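Local coordinates for arginase (RocF) (Helicobacter pylori, PDB 4G3H), which probably hydrolyses L-arginine to L-ornithine and urea as a member of the arginase family, using two manganese ions per subunit, at residues I237-L242 with G253-L259. Numbering follows the deposited sequence.
Sequences IMDGKL and GLSFDEL
Residues 237-242 form a loop, with helical backbone angles but no regular helix at 240-242, while 253-259 is extended up to Ser255 and helical from Phe256. An isolated bridge pairs Met238 with Leu254 (CA-CA 4.4 Å): Leu254 N donates to Ile237 O (3.1 Å) and Asp239 N to Leu254 O (2.7 Å), straddling Met238 in the parallel-bridge pattern, but the backbones cross steeply and form no strand pair. Both bonds are nearly linear (171° and 167°); Met238 CA adds a CA-H...O contact to Leu254 O (3.2 Å). Beside it the CA atoms of Asp239 and Gly253 are 3.5 Å apart; an ideal CB on Gly253 would clash with Asp239 N at 2.5 Å.

Asp239, chi1 t, divides its carboxylate: OD1 accepts from Gly253 N (2.9 Å), and OD2 from Lys241 N (2.9 Å), making an Asx turn. Ser255 and Glu258 form a capping box, with Glu258 N to Ser255 OG 3.0 Å and Ser255 N to Glu258 OE2 2.8 Å. Apolar contacts join Ile237 CD1 to Leu254 CD1 (3.7 Å) and Met238 CG to Leu259 CD2 (3.7 Å). Met238 SD makes a Met-aromatic contact at the Phe256 ring edge, 5.5 Å from the centroid and 80° off the normal.

The pairing lies in the strand-to-helix connection of the alpha/beta arginase fold, between the C-terminal end of strand 228-234, just past the DxD manganese ligands Asp234 and Asp236, and helix 256-269. Ile237 and Leu259 touch Leu115 of strand 110-115, Leu254 meets Val205 and Ile208 of helix 205-210, and Phe256 rests on helix 293-309.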
ATOM      1  N   ILE A 237       9.151  -2.435   6.069  1.00 24.32           N
ATOM      2  CA  ILE A 237       8.764  -2.495   7.470  1.00 21.77           C
ATOM      3  C   ILE A 237       9.736  -3.482   8.109  1.00 24.12           C
ATOM      4  O   ILE A 237      10.012  -3.426   9.311  1.00 24.08           O
ATOM      5  CB  ILE A 237       7.308  -2.980   7.657  1.00 16.73           C
ATOM      6  CG1 ILE A 237       6.968  -3.018   9.154  1.00 16.77           C
ATOM      7  CG2 ILE A 237       7.119  -4.338   7.023  1.00 14.99           C
ATOM      8  CD1 ILE A 237       5.506  -3.320   9.467  1.00 13.21           C
ATOM      9  N   MET A 238      10.262  -4.390   7.293  1.00 16.91           N
ATOM     10  CA  MET A 238      11.235  -5.360   7.784  1.00 19.87           C
ATOM     11  C   MET A 238      12.564  -4.634   7.987  1.00 19.68           C
ATOM     12  O   MET A 238      12.873  -3.684   7.268  1.00 18.07           O
ATOM     13  CB  MET A 238      11.427  -6.503   6.784  1.00 23.61           C
ATOM     14  CG  MET A 238      10.280  -7.497   6.739  1.00 25.40           C
ATOM     15  SD  MET A 238      10.634  -8.888   5.648  1.00 27.28           S
ATOM     16  CE  MET A 238      10.167  -8.176   4.078  1.00 24.87           C
ATOM     17  N   ASP A 239      13.342  -5.079   8.967  1.00 20.07           N
ATOM     18  CA  ASP A 239      14.625  -4.456   9.258  1.00 21.34           C
ATOM     19  C   ASP A 239      15.495  -4.260   8.014  1.00 21.44           C
ATOM     20  O   ASP A 239      15.669  -5.179   7.217  1.00 20.37           O
ATOM     21  CB  ASP A 239      15.396  -5.294  10.271  1.00 33.65           C
ATOM     22  CG  ASP A 239      16.640  -4.592  10.767  1.00 37.65           C
ATOM     23  OD1 ASP A 239      16.504  -3.683  11.612  1.00 40.68           O
ATOM     24  OD2 ASP A 239      17.746  -4.936  10.299  1.00 39.58           O
ATOM     25  N   GLY A 240      16.062  -3.064   7.880  1.00 29.95           N
ATOM     26  CA  GLY A 240      16.909  -2.745   6.743  1.00 30.01           C
ATOM     27  C   GLY A 240      18.134  -3.625   6.558  1.00 31.35           C
ATOM     28  O   GLY A 240      18.629  -3.763   5.440  1.00 31.41           O
ATOM     29  N   LYS A 241      18.632  -4.209   7.645  1.00 25.89           N
ATOM     30  CA  LYS A 241      19.800  -5.086   7.575  1.00 27.74           C
ATOM     31  C   LYS A 241      19.394  -6.481   7.111  1.00 27.22           C
ATOM     32  O   LYS A 241      20.142  -7.151   6.398  1.00 26.36           O
ATOM     33  CB  LYS A 241      20.471  -5.212   8.947  1.00 41.98           C
ATOM     34  CG  LYS A 241      21.116  -3.949   9.482  1.00 46.53           C
ATOM     35  CD  LYS A 241      22.254  -3.486   8.591  1.00 51.88           C
ATOM     36  CE  LYS A 241      23.279  -2.707   9.395  1.00 54.54           C
ATOM     37  NZ  LYS A 241      22.629  -1.694  10.273  1.00 57.49           N
ATOM     38  N   LEU A 242      18.211  -6.914   7.535  1.00 25.13           N
ATOM     39  CA  LEU A 242      17.695  -8.233   7.186  1.00 26.17           C
ATOM     40  C   LEU A 242      17.117  -8.308   5.769  1.00 26.39           C
ATOM     41  O   LEU A 242      17.289  -9.319   5.086  1.00 25.07           O
ATOM     42  CB  LEU A 242      16.631  -8.667   8.206  1.00 37.43           C
ATOM     43  CG  LEU A 242      17.100  -9.241   9.555  1.00 42.04           C
ATOM     44  CD1 LEU A 242      18.239  -8.420  10.130  1.00 43.12           C
ATOM     45  CD2 LEU A 242      15.925  -9.276  10.527  1.00 42.04           C
ATOM     46  N   GLY A 253      13.864  -2.601  12.337  1.00 26.49           N
ATOM     47  CA  GLY A 253      12.593  -3.052  11.800  1.00 24.79           C
ATOM     48  C   GLY A 253      12.218  -4.438  12.285  1.00 24.07           C
ATOM     49  O   GLY A 253      12.851  -4.994  13.192  1.00 22.87           O
ATOM     50  N   LEU A 254      11.177  -4.998  11.681  1.00 25.13           N
ATOM     51  CA  LEU A 254      10.711  -6.326  12.045  1.00 25.28           C
ATOM     52  C   LEU A 254      11.533  -7.391  11.346  1.00 24.72           C
ATOM     53  O   LEU A 254      12.169  -7.132  10.325  1.00 25.24           O
ATOM     54  CB  LEU A 254       9.247  -6.516  11.640  1.00 18.72           C
ATOM     55  CG  LEU A 254       8.178  -5.707  12.363  1.00 18.84           C
ATOM     56  CD1 LEU A 254       6.832  -6.011  11.716  1.00 20.53           C
ATOM     57  CD2 LEU A 254       8.160  -6.058  13.851  1.00 15.32           C
ATOM     58  N   SER A 255      11.506  -8.589  11.913  1.00 22.33           N
ATOM     59  CA  SER A 255      12.194  -9.730  11.334  1.00 21.62           C
ATOM     60  C   SER A 255      11.193 -10.317  10.346  1.00 21.43           C
ATOM     61  O   SER A 255      10.004 -10.009  10.403  1.00 19.57           O
ATOM     62  CB  SER A 255      12.489 -10.770  12.401  1.00 21.77           C
ATOM     63  OG  SER A 255      11.281 -11.376  12.841  1.00 22.01           O
ATOM     64  N   PHE A 256      11.669 -11.166   9.448  1.00 24.21           N
ATOM     65  CA  PHE A 256      10.803 -11.804   8.469  1.00 22.33           C
ATOM     66  C   PHE A 256       9.673 -12.578   9.166  1.00 24.17           C
ATOM     67  O   PHE A 256       8.511 -12.486   8.765  1.00 23.94           O
ATOM     68  CB  PHE A 256      11.645 -12.737   7.595  1.00 24.14           C
ATOM     69  CG  PHE A 256      10.846 -13.568   6.632  1.00 25.10           C
ATOM     70  CD1 PHE A 256       9.971 -12.972   5.732  1.00 24.64           C
ATOM     71  CD2 PHE A 256      11.001 -14.952   6.603  1.00 24.84           C
ATOM     72  CE1 PHE A 256       9.263 -13.742   4.814  1.00 27.00           C
ATOM     73  CE2 PHE A 256      10.299 -15.733   5.690  1.00 24.58           C
ATOM     74  CZ  PHE A 256       9.427 -15.130   4.791  1.00 24.94           C
ATOM     75  N   ASP A 257      10.009 -13.327  10.216  1.00 21.22           N
ATOM     76  CA  ASP A 257       9.005 -14.112  10.947  1.00 21.21           C
ATOM     77  C   ASP A 257       8.014 -13.249  11.724  1.00 20.05           C
ATOM     78  O   ASP A 257       6.839 -13.609  11.865  1.00 17.40           O
ATOM     79  CB  ASP A 257       9.686 -15.095  11.903  1.00 35.85           C
ATOM     80  CG  ASP A 257      10.314 -16.266  11.176  1.00 40.06           C
ATOM     81  OD1 ASP A 257       9.589 -16.957  10.430  1.00 43.49           O
ATOM     82  OD2 ASP A 257      11.526 -16.501  11.350  1.00 44.00           O
ATOM     83  N   GLU A 258       8.484 -12.116  12.233  1.00 19.84           N
ATOM     84  CA  GLU A 258       7.608 -11.215  12.958  1.00 22.21           C
ATOM     85  C   GLU A 258       6.537 -10.684  11.999  1.00 22.27           C
ATOM     86  O   GLU A 258       5.350 -10.668  12.338  1.00 21.55           O
ATOM     87  CB  GLU A 258       8.419 -10.068  13.572  1.00 21.61           C
ATOM     88  CG  GLU A 258       9.020 -10.427  14.923  1.00 25.58           C
ATOM     89  CD  GLU A 258      10.098  -9.458  15.385  1.00 27.14           C
ATOM     90  OE1 GLU A 258      10.496  -9.546  16.566  1.00 28.12           O
ATOM     91  OE2 GLU A 258      10.552  -8.621  14.574  1.00 27.36           O
ATOM     92  N   LEU A 259       6.956 -10.264  10.803  1.00 20.29           N
ATOM     93  CA  LEU A 259       6.019  -9.751   9.797  1.00 21.50           C
ATOM     94  C   LEU A 259       5.007 -10.830   9.432  1.00 21.97           C
ATOM     95  O   LEU A 259       3.809 -10.562   9.355  1.00 22.93           O
ATOM     96  CB  LEU A 259       6.762  -9.283   8.528  1.00 17.56           C
ATOM     97  CG  LEU A 259       5.879  -8.880   7.328  1.00 17.65           C
ATOM     98  CD1 LEU A 259       4.912  -7.779   7.736  1.00 18.28           C
ATOM     99  CD2 LEU A 259       6.730  -8.409   6.180  1.00 14.90           C
TER